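Local coordinates for ubiquitin-conjugating enzyme-like protein (Leishmania mexicana, PDB 6ZM3) that probably acts as a ubiquitin-conjugating enzyme variant of the UEV type, a non-catalytic partner that assists a genuine E2 in building ubiquitin chains, at residues 49-62 and 121-135. Numbering follows the deposited sequence.
Sequences IVGPPSTTFEYRIL and RKEMAQPQNRKLVQP
Phe-57, in the loop between strands 44-50 and 61-67 of the ubiquitin-conjugating (UBC) fold, lies between Met-124 and Gln-134, in the tail that follows helix 113-125. Met-124 CG stands over the ring centre, 3.7 Å from the centroid in a CH-pi contact, and SD approaches obliquely as a Met-aromatic partner. With its chain extended beyond CG (chi2 172°), Met-124 carries CE on to Leu-62 CD1, 3.6 Å away, and to Ile-49 CG2. On the opposite ring face the Gln-134 amide is tilted 32° from the ring plane, its NE2 3.2 Å from Phe-57 CZ near the rim. A bend at chi2 (-41°) folds this amide over the ring, where NE2 donates to Leu-132 O and OE1 accepts from Asn-86 N and a water. Leu-132 O also takes a 2.7 Å bond from Thr-56 OG1, while Thr-56 N donates a longer hydrogen bond, 3.2 Å, to Arg-130 O from above its carbonyl plane. At one end, extended Arg-60 meets Pro-135 O end-on, NH1 and NH2 each at 2.8 Å with the oxygen in the guanidinium plane; Gln-134 CB lies over one guanidinium face. At the other, Arg-121 NE bonds Val-50 O at 2.8 Å, Pro-52 CB lies over the centre of one guanidinium face, and a water joins NH2 to Gly-51 O. Arg-60 thus makes two bonds to one carbonyl and Arg-121 one, while the bonds of the Gln-134 amide probably offset the cost of burying it on the ring; directional bonds join loop and tail around an apolar centre.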
ATOM      1  N   ILE B  49       8.738   7.207   1.896  1.00 20.44           N
ATOM      2  CA  ILE B  49      10.080   6.974   2.418  1.00 21.10           C
ATOM      3  C   ILE B  49      10.315   5.473   2.560  1.00 21.45           C
ATOM      4  O   ILE B  49       9.490   4.781   3.153  1.00 22.80           O
ATOM      5  CB  ILE B  49      10.234   7.651   3.800  1.00 21.04           C
ATOM      6  CG1 ILE B  49      10.233   9.179   3.694  1.00 20.44           C
ATOM      7  CG2 ILE B  49      11.460   7.103   4.519  1.00 21.61           C
ATOM      8  CD1 ILE B  49       9.853   9.903   4.994  1.00 20.75           C
ATOM      9  N   VAL B  50      11.449   4.995   2.039  1.00 20.01           N
ATOM     10  CA  VAL B  50      11.951   3.664   2.299  1.00 24.36           C
ATOM     11  C   VAL B  50      12.879   3.735   3.517  1.00 27.83           C
ATOM     12  O   VAL B  50      13.912   4.423   3.503  1.00 23.65           O
ATOM     13  CB  VAL B  50      12.643   3.112   1.033  1.00 24.35           C
ATOM     14  CG1 VAL B  50      13.170   1.693   1.201  1.00 30.00           C
ATOM     15  CG2 VAL B  50      11.710   3.202  -0.175  1.00 24.72           C
ATOM     16  N   GLY B  51      12.487   3.042   4.595  1.00 28.45           N
ATOM     17  CA  GLY B  51      13.224   3.126   5.850  1.00 25.12           C
ATOM     18  C   GLY B  51      14.692   2.768   5.629  1.00 26.41           C
ATOM     19  O   GLY B  51      14.998   1.839   4.897  1.00 22.73           O
ATOM     20  N   PRO B  52      15.655   3.541   6.185  1.00 24.91           N
ATOM     21  CA  PRO B  52      17.075   3.280   5.929  1.00 25.65           C
ATOM     22  C   PRO B  52      17.619   1.973   6.483  1.00 29.85           C
ATOM     23  O   PRO B  52      17.130   1.496   7.501  1.00 30.00           O
ATOM     24  CB  PRO B  52      17.795   4.443   6.623  1.00 24.17           C
ATOM     25  CG  PRO B  52      16.791   4.971   7.634  1.00 25.62           C
ATOM     26  CD  PRO B  52      15.418   4.715   7.042  1.00 26.01           C
ATOM     27  N   PRO B  53      18.675   1.401   5.857  1.00 30.57           N
ATOM     28  CA  PRO B  53      19.289   0.154   6.316  1.00 34.13           C
ATOM     29  C   PRO B  53      19.848   0.259   7.733  1.00 35.74           C
ATOM     30  O   PRO B  53      20.182   1.356   8.189  1.00 32.94           O
ATOM     31  CB  PRO B  53      20.507  -0.031   5.404  1.00 35.65           C
ATOM     32  CG  PRO B  53      20.246   0.848   4.214  1.00 37.59           C
ATOM     33  CD  PRO B  53      19.380   1.988   4.714  1.00 35.98           C
ATOM     34  N   SER B  54      19.948  -0.897   8.407  1.00 34.37           N
ATOM     35  CA  SER B  54      20.537  -0.999   9.737  1.00 36.72           C
ATOM     36  C   SER B  54      19.863  -0.055  10.741  1.00 35.80           C
ATOM     37  O   SER B  54      20.507   0.659  11.511  1.00 35.70           O
ATOM     38  CB  SER B  54      22.028  -0.823   9.663  1.00 37.27           C
ATOM     39  OG  SER B  54      22.553  -1.770   8.748  1.00 39.87           O
ATOM     40  N   THR B  55      18.530  -0.080  10.719  1.00 32.41           N
ATOM     41  CA  THR B  55      17.654   0.670  11.596  1.00 31.69           C
ATOM     42  C   THR B  55      16.442  -0.237  11.812  1.00 32.79           C
ATOM     43  O   THR B  55      16.317  -1.240  11.107  1.00 35.15           O
ATOM     44  CB  THR B  55      17.261   2.026  10.984  1.00 32.74           C
ATOM     45  OG1 THR B  55      16.333   1.817   9.913  1.00 34.57           O
ATOM     46  CG2 THR B  55      18.420   2.871  10.485  1.00 29.13           C
ATOM     47  N   THR B  56      15.580   0.106  12.771  1.00 29.83           N
ATOM     48  CA  THR B  56      14.349  -0.645  13.000  1.00 31.58           C
ATOM     49  C   THR B  56      13.264  -0.191  12.022  1.00 30.64           C
ATOM     50  O   THR B  56      12.173  -0.749  11.994  1.00 34.29           O
ATOM     51  CB  THR B  56      13.803  -0.373  14.404  1.00 29.61           C
ATOM     52  OG1 THR B  56      13.895   1.042  14.571  1.00 30.08           O
ATOM     53  CG2 THR B  56      14.584  -1.104  15.476  1.00 30.34           C
ATOM     54  N   PHE B  57      13.579   0.812  11.200  1.00 29.39           N
ATOM     55  CA  PHE B  57      12.706   1.226  10.113  1.00 28.86           C
ATOM     56  C   PHE B  57      13.035   0.520   8.790  1.00 27.85           C
ATOM     57  O   PHE B  57      12.289   0.708   7.834  1.00 26.25           O
ATOM     58  CB  PHE B  57      12.812   2.739   9.890  1.00 26.89           C
ATOM     59  CG  PHE B  57      12.485   3.630  11.065  1.00 26.21           C
ATOM     60  CD1 PHE B  57      13.470   3.972  11.987  1.00 28.46           C
ATOM     61  CD2 PHE B  57      11.214   4.173  11.228  1.00 26.42           C
ATOM     62  CE1 PHE B  57      13.180   4.782  13.077  1.00 25.88           C
ATOM     63  CE2 PHE B  57      10.935   5.026  12.288  1.00 25.98           C
ATOM     64  CZ  PHE B  57      11.919   5.329  13.216  1.00 27.00           C
ATOM     65  N   GLU B  58      14.117  -0.276   8.718  1.00 26.47           N
ATOM     66  CA  GLU B  58      14.768  -0.603   7.452  1.00 28.82           C
ATOM     67  C   GLU B  58      13.799  -1.248   6.460  1.00 26.65           C
ATOM     68  O   GLU B  58      13.073  -2.174   6.813  1.00 24.57           O
ATOM     69  CB  GLU B  58      16.024  -1.473   7.602  1.00 30.55           C
ATOM     70  CG  GLU B  58      15.777  -2.864   8.154  1.00 37.00           C
ATOM     71  CD  GLU B  58      17.042  -3.695   8.394  1.00 37.44           C
ATOM     72  OE1 GLU B  58      16.911  -4.880   8.680  1.00 38.65           O
ATOM     73  OE2 GLU B  58      18.162  -3.152   8.279  1.00 37.48           O
ATOM     74  N   TYR B  59      13.835  -0.725   5.226  1.00 27.08           N
ATOM     75  CA  TYR B  59      13.166  -1.246   4.035  1.00 26.90           C
ATOM     76  C   TYR B  59      11.640  -1.165   4.137  1.00 26.19           C
ATOM     77  O   TYR B  59      10.951  -1.588   3.208  1.00 27.56           O
ATOM     78  CB  TYR B  59      13.679  -2.624   3.594  1.00 27.45           C
ATOM     79  CG  TYR B  59      15.170  -2.845   3.688  1.00 35.16           C
ATOM     80  CD1 TYR B  59      16.065  -2.008   3.032  1.00 37.59           C
ATOM     81  CD2 TYR B  59      15.692  -3.890   4.439  1.00 36.06           C
ATOM     82  CE1 TYR B  59      17.435  -2.216   3.119  1.00 39.08           C
ATOM     83  CE2 TYR B  59      17.057  -4.097   4.557  1.00 38.23           C
ATOM     84  CZ  TYR B  59      17.931  -3.253   3.893  1.00 39.80           C
ATOM     85  OH  TYR B  59      19.277  -3.446   4.008  1.00 38.21           O
ATOM     86  N   ARG B  60      11.111  -0.590   5.224  1.00 23.46           N
ATOM     87  CA  ARG B  60       9.675  -0.383   5.282  1.00 22.02           C
ATOM     88  C   ARG B  60       9.293   0.644   4.217  1.00 22.85           C
ATOM     89  O   ARG B  60       9.929   1.704   4.100  1.00 22.97           O
ATOM     90  CB  ARG B  60       9.171   0.104   6.646  1.00 22.80           C
ATOM     91  CG  ARG B  60       9.328  -0.917   7.774  1.00 23.48           C
ATOM     92  CD  ARG B  60       8.956  -0.402   9.144  1.00 25.12           C
ATOM     93  NE  ARG B  60       8.975  -1.480  10.136  1.00 24.98           N
ATOM     94  CZ  ARG B  60       8.104  -1.565  11.134  1.00 23.68           C
ATOM     95  NH1 ARG B  60       7.198  -0.625  11.298  1.00 23.98           N
ATOM     96  NH2 ARG B  60       8.147  -2.580  11.976  1.00 26.04           N
ATOM     97  N   ILE B  61       8.187   0.365   3.503  1.00 20.62           N
ATOM     98  CA  ILE B  61       7.651   1.328   2.543  1.00 18.85           C
ATOM     99  C   ILE B  61       6.675   2.235   3.276  1.00 20.44           C
ATOM    100  O   ILE B  61       5.554   1.837   3.558  1.00 22.82           O
ATOM    101  CB  ILE B  61       7.016   0.603   1.323  1.00 20.72           C
ATOM    102  CG1 ILE B  61       8.099  -0.183   0.583  1.00 19.59           C
ATOM    103  CG2 ILE B  61       6.359   1.602   0.375  1.00 19.22           C
ATOM    104  CD1 ILE B  61       7.573  -1.262  -0.328  1.00 21.06           C
ATOM    105  N   LEU B  62       7.148   3.413   3.708  1.00 18.47           N
ATOM    106  CA  LEU B  62       6.320   4.265   4.543  1.00 19.43           C
ATOM    107  C   LEU B  62       5.638   5.329   3.680  1.00 18.14           C
ATOM    108  O   LEU B  62       6.295   6.066   2.947  1.00 18.66           O
ATOM    109  CB  LEU B  62       7.232   4.873   5.624  1.00 18.95           C
ATOM    110  CG  LEU B  62       8.050   3.877   6.453  1.00 19.49           C
ATOM    111  CD1 LEU B  62       8.995   4.637   7.372  1.00 17.87           C
ATOM    112  CD2 LEU B  62       7.160   2.955   7.299  1.00 20.73           C
ATOM    113  N   ARG B 121      13.900  10.863   6.481  1.00 23.12           N
ATOM    114  CA  ARG B 121      14.601   9.599   6.369  1.00 25.02           C
ATOM    115  C   ARG B 121      15.923   9.598   7.138  1.00 26.55           C
ATOM    116  O   ARG B 121      16.265   8.605   7.770  1.00 25.43           O
ATOM    117  CB  ARG B 121      14.805   9.208   4.899  1.00 23.28           C
ATOM    118  CG  ARG B 121      15.206   7.753   4.736  1.00 23.32           C
ATOM    119  CD  ARG B 121      15.358   7.426   3.270  1.00 23.45           C
ATOM    120  NE  ARG B 121      16.056   6.193   2.998  1.00 24.23           N
ATOM    121  CZ  ARG B 121      17.385   6.083   2.876  1.00 28.61           C
ATOM    122  NH1 ARG B 121      18.188   7.118   3.097  1.00 25.37           N
ATOM    123  NH2 ARG B 121      17.911   4.917   2.577  1.00 33.00           N
ATOM    124  N   LYS B 122      16.648  10.717   7.122  1.00 29.69           N
ATOM    125  CA  LYS B 122      17.863  10.815   7.920  1.00 30.29           C
ATOM    126  C   LYS B 122      17.507  10.733   9.408  1.00 27.57           C
ATOM    127  O   LYS B 122      18.224  10.080  10.151  1.00 31.89           O
ATOM    128  CB  LYS B 122      18.583  12.138   7.644  1.00 35.01           C
ATOM    129  CG  LYS B 122      19.138  12.346   6.238  1.00 36.53           C
ATOM    130  CD  LYS B 122      20.249  13.384   6.208  1.00 38.67           C
ATOM    131  N   GLU B 123      16.381  11.344   9.828  1.00 26.43           N
ATOM    132  CA  GLU B 123      15.934  11.323  11.219  1.00 29.60           C
ATOM    133  C   GLU B 123      15.844   9.892  11.733  1.00 30.24           C
ATOM    134  O   GLU B 123      16.028   9.661  12.923  1.00 31.69           O
ATOM    135  CB  GLU B 123      14.548  11.948  11.425  1.00 28.65           C
ATOM    136  CG  GLU B 123      14.519  13.460  11.486  1.00 33.25           C
ATOM    137  CD  GLU B 123      15.019  14.106  12.771  1.00 44.43           C
ATOM    138  OE1 GLU B 123      15.472  13.371  13.686  1.00 45.13           O
ATOM    139  OE2 GLU B 123      14.965  15.345  12.859  1.00 46.36           O
ATOM    140  N   MET B 124      15.529   8.948  10.830  1.00 26.69           N
ATOM    141  CA  MET B 124      15.370   7.549  11.171  1.00 26.73           C
ATOM    142  C   MET B 124      16.732   6.887  11.364  1.00 27.06           C
ATOM    143  O   MET B 124      16.830   5.869  12.040  1.00 28.96           O
ATOM    144  CB  MET B 124      14.602   6.822  10.059  1.00 25.31           C
ATOM    145  CG  MET B 124      13.192   7.310   9.906  1.00 25.35           C
ATOM    146  SD  MET B 124      12.362   6.611   8.425  1.00 25.70           S
ATOM    147  CE  MET B 124      10.849   7.559   8.485  1.00 22.53           C
ATOM    148  N   ALA B 125      17.772   7.443  10.729  1.00 29.59           N
ATOM    149  CA  ALA B 125      19.081   6.810  10.681  1.00 27.54           C
ATOM    150  C   ALA B 125      19.966   7.324  11.823  1.00 28.22           C
ATOM    151  O   ALA B 125      21.031   6.775  12.027  1.00 29.81           O
ATOM    152  CB  ALA B 125      19.754   7.114   9.359  1.00 28.07           C
ATOM    153  N   GLN B 126      19.570   8.437  12.453  1.00 32.17           N
ATOM    154  CA  GLN B 126      20.315   9.056  13.547  1.00 37.68           C
ATOM    155  C   GLN B 126      20.673   7.991  14.581  1.00 41.13           C
ATOM    156  O   GLN B 126      19.905   7.043  14.808  1.00 40.03           O
ATOM    157  CB  GLN B 126      19.480  10.131  14.259  1.00 40.56           C
ATOM    158  CG  GLN B 126      19.201  11.377  13.431  1.00 46.83           C
ATOM    159  CD  GLN B 126      20.464  12.158  13.180  1.00 50.95           C
ATOM    160  OE1 GLN B 126      21.161  11.934  12.194  1.00 59.38           O
ATOM    161  NE2 GLN B 126      20.787  13.057  14.097  1.00 58.62           N
ATOM    162  N   PRO B 127      21.824   8.118  15.283  1.00 43.44           N
ATOM    163  CA  PRO B 127      22.204   7.101  16.266  1.00 38.37           C
ATOM    164  C   PRO B 127      21.122   6.960  17.341  1.00 33.04           C
ATOM    165  O   PRO B 127      20.879   5.865  17.838  1.00 37.32           O
ATOM    166  CB  PRO B 127      23.580   7.580  16.780  1.00 40.52           C
ATOM    167  CG  PRO B 127      24.066   8.527  15.686  1.00 40.43           C
ATOM    168  CD  PRO B 127      22.807   9.213  15.185  1.00 40.55           C
ATOM    169  N   GLN B 128      20.457   8.068  17.685  1.00 35.71           N
ATOM    170  CA  GLN B 128      19.525   8.054  18.799  1.00 39.61           C
ATOM    171  C   GLN B 128      18.205   7.371  18.418  1.00 45.65           C
ATOM    172  O   GLN B 128      17.539   6.807  19.281  1.00 47.48           O
ATOM    173  CB  GLN B 128      19.313   9.456  19.360  1.00 40.38           C
ATOM    174  CG  GLN B 128      18.561  10.414  18.441  1.00 44.30           C
ATOM    175  CD  GLN B 128      17.746  11.397  19.255  1.00 49.32           C
ATOM    176  OE1 GLN B 128      18.124  11.775  20.363  1.00 52.62           O
ATOM    177  NE2 GLN B 128      16.608  11.821  18.729  1.00 50.42           N
ATOM    178  N   ASN B 129      17.829   7.420  17.134  1.00 37.70           N
ATOM    179  CA  ASN B 129      16.473   7.066  16.728  1.00 37.04           C
ATOM    180  C   ASN B 129      16.456   5.704  16.039  1.00 33.40           C
ATOM    181  O   ASN B 129      15.409   5.069  15.961  1.00 33.58           O
ATOM    182  CB  ASN B 129      15.836   8.109  15.802  1.00 34.87           C
ATOM    183  CG  ASN B 129      15.672   9.482  16.414  1.00 38.44           C
ATOM    184  OD1 ASN B 129      15.488   9.611  17.620  1.00 41.33           O
ATOM    185  ND2 ASN B 129      15.730  10.523  15.597  1.00 33.99           N
ATOM    186  N   ARG B 130      17.622   5.247  15.572  1.00 31.82           N
ATOM    187  CA  ARG B 130      17.740   4.061  14.739  1.00 33.57           C
ATOM    188  C   ARG B 130      17.366   2.776  15.495  1.00 37.56           C
ATOM    189  O   ARG B 130      17.361   1.692  14.910  1.00 36.54           O
ATOM    190  CB  ARG B 130      19.097   4.058  14.015  1.00 34.00           C
ATOM    191  CG  ARG B 130      20.254   3.413  14.762  1.00 40.29           C
ATOM    192  CD  ARG B 130      21.346   2.972  13.798  1.00 44.31           C
ATOM    193  NE  ARG B 130      22.277   4.054  13.521  1.00 53.24           N
ATOM    194  CZ  ARG B 130      23.605   4.017  13.691  1.00 58.96           C
ATOM    195  NH1 ARG B 130      24.209   2.918  14.111  1.00 57.29           N
ATOM    196  NH2 ARG B 130      24.329   5.088  13.410  1.00 56.62           N
ATOM    197  N   LYS B 131      17.022   2.888  16.787  1.00 35.99           N
ATOM    198  CA  LYS B 131      16.707   1.699  17.553  1.00 35.11           C
ATOM    199  C   LYS B 131      15.330   1.827  18.180  1.00 34.46           C
ATOM    200  O   LYS B 131      14.956   0.937  18.929  1.00 33.01           O
ATOM    201  CB  LYS B 131      17.740   1.430  18.658  1.00 40.36           C
ATOM    202  CG  LYS B 131      19.120   1.047  18.149  1.00 43.27           C
ATOM    203  CD  LYS B 131      20.203   1.084  19.203  1.00 49.84           C
ATOM    204  CE  LYS B 131      21.576   0.909  18.586  1.00 55.17           C
ATOM    205  NZ  LYS B 131      22.061   2.165  17.961  1.00 61.33           N
ATOM    206  N   LEU B 132      14.603   2.920  17.893  1.00 30.41           N
ATOM    207  CA  LEU B 132      13.263   3.073  18.433  1.00 30.80           C
ATOM    208  C   LEU B 132      12.419   1.891  17.965  1.00 31.19           C
ATOM    209  O   LEU B 132      12.447   1.531  16.792  1.00 30.80           O
ATOM    210  CB  LEU B 132      12.683   4.423  17.988  1.00 35.47           C
ATOM    211  CG  LEU B 132      13.377   5.662  18.564  1.00 36.52           C
ATOM    212  CD1 LEU B 132      12.861   6.938  17.917  1.00 36.99           C
ATOM    213  CD2 LEU B 132      13.200   5.764  20.072  1.00 34.44           C
ATOM    214  N   VAL B 133      11.724   1.244  18.907  1.00 31.51           N
ATOM    215  CA  VAL B 133      10.908   0.079  18.595  1.00 30.29           C
ATOM    216  C   VAL B 133       9.760   0.585  17.728  1.00 29.55           C
ATOM    217  O   VAL B 133       9.117   1.555  18.102  1.00 30.92           O
ATOM    218  CB  VAL B 133      10.363  -0.580  19.876  1.00 31.46           C
ATOM    219  CG1 VAL B 133       9.208  -1.543  19.582  1.00 30.84           C
ATOM    220  CG2 VAL B 133      11.478  -1.258  20.664  1.00 30.86           C
ATOM    221  N   GLN B 134       9.520  -0.079  16.593  1.00 28.72           N
ATOM    222  CA  GLN B 134       8.487   0.354  15.658  1.00 32.05           C
ATOM    223  C   GLN B 134       7.218  -0.479  15.858  1.00 32.33           C
ATOM    224  O   GLN B 134       7.279  -1.605  16.370  1.00 32.90           O
ATOM    225  CB  GLN B 134       8.982   0.130  14.228  1.00 29.83           C
ATOM    226  CG  GLN B 134      10.023   1.148  13.771  1.00 31.85           C
ATOM    227  CD  GLN B 134       9.704   2.555  14.207  1.00 32.14           C
ATOM    228  OE1 GLN B 134       8.701   3.174  13.813  1.00 27.90           O
ATOM    229  NE2 GLN B 134      10.562   3.064  15.081  1.00 32.25           N
ATOM    230  N   PRO B 135       6.026   0.004  15.430  1.00 32.92           N
ATOM    231  CA  PRO B 135       4.833  -0.841  15.442  1.00 27.54           C
ATOM    232  C   PRO B 135       5.027  -1.909  14.370  1.00 31.29           C
ATOM    233  O   PRO B 135       5.965  -1.838  13.552  1.00 28.13           O
ATOM    234  CB  PRO B 135       3.682   0.139  15.160  1.00 32.34           C
ATOM    235  CG  PRO B 135       4.342   1.273  14.402  1.00 32.62           C
ATOM    236  CD  PRO B 135       5.755   1.368  14.954  1.00 31.31           C
TER
HETATM  237  O   HOH W   1      16.596   2.404   2.457  1.00 31.10           O
HETATM  238  O   HOH W   2       7.272   2.224  11.485  1.00 25.78           O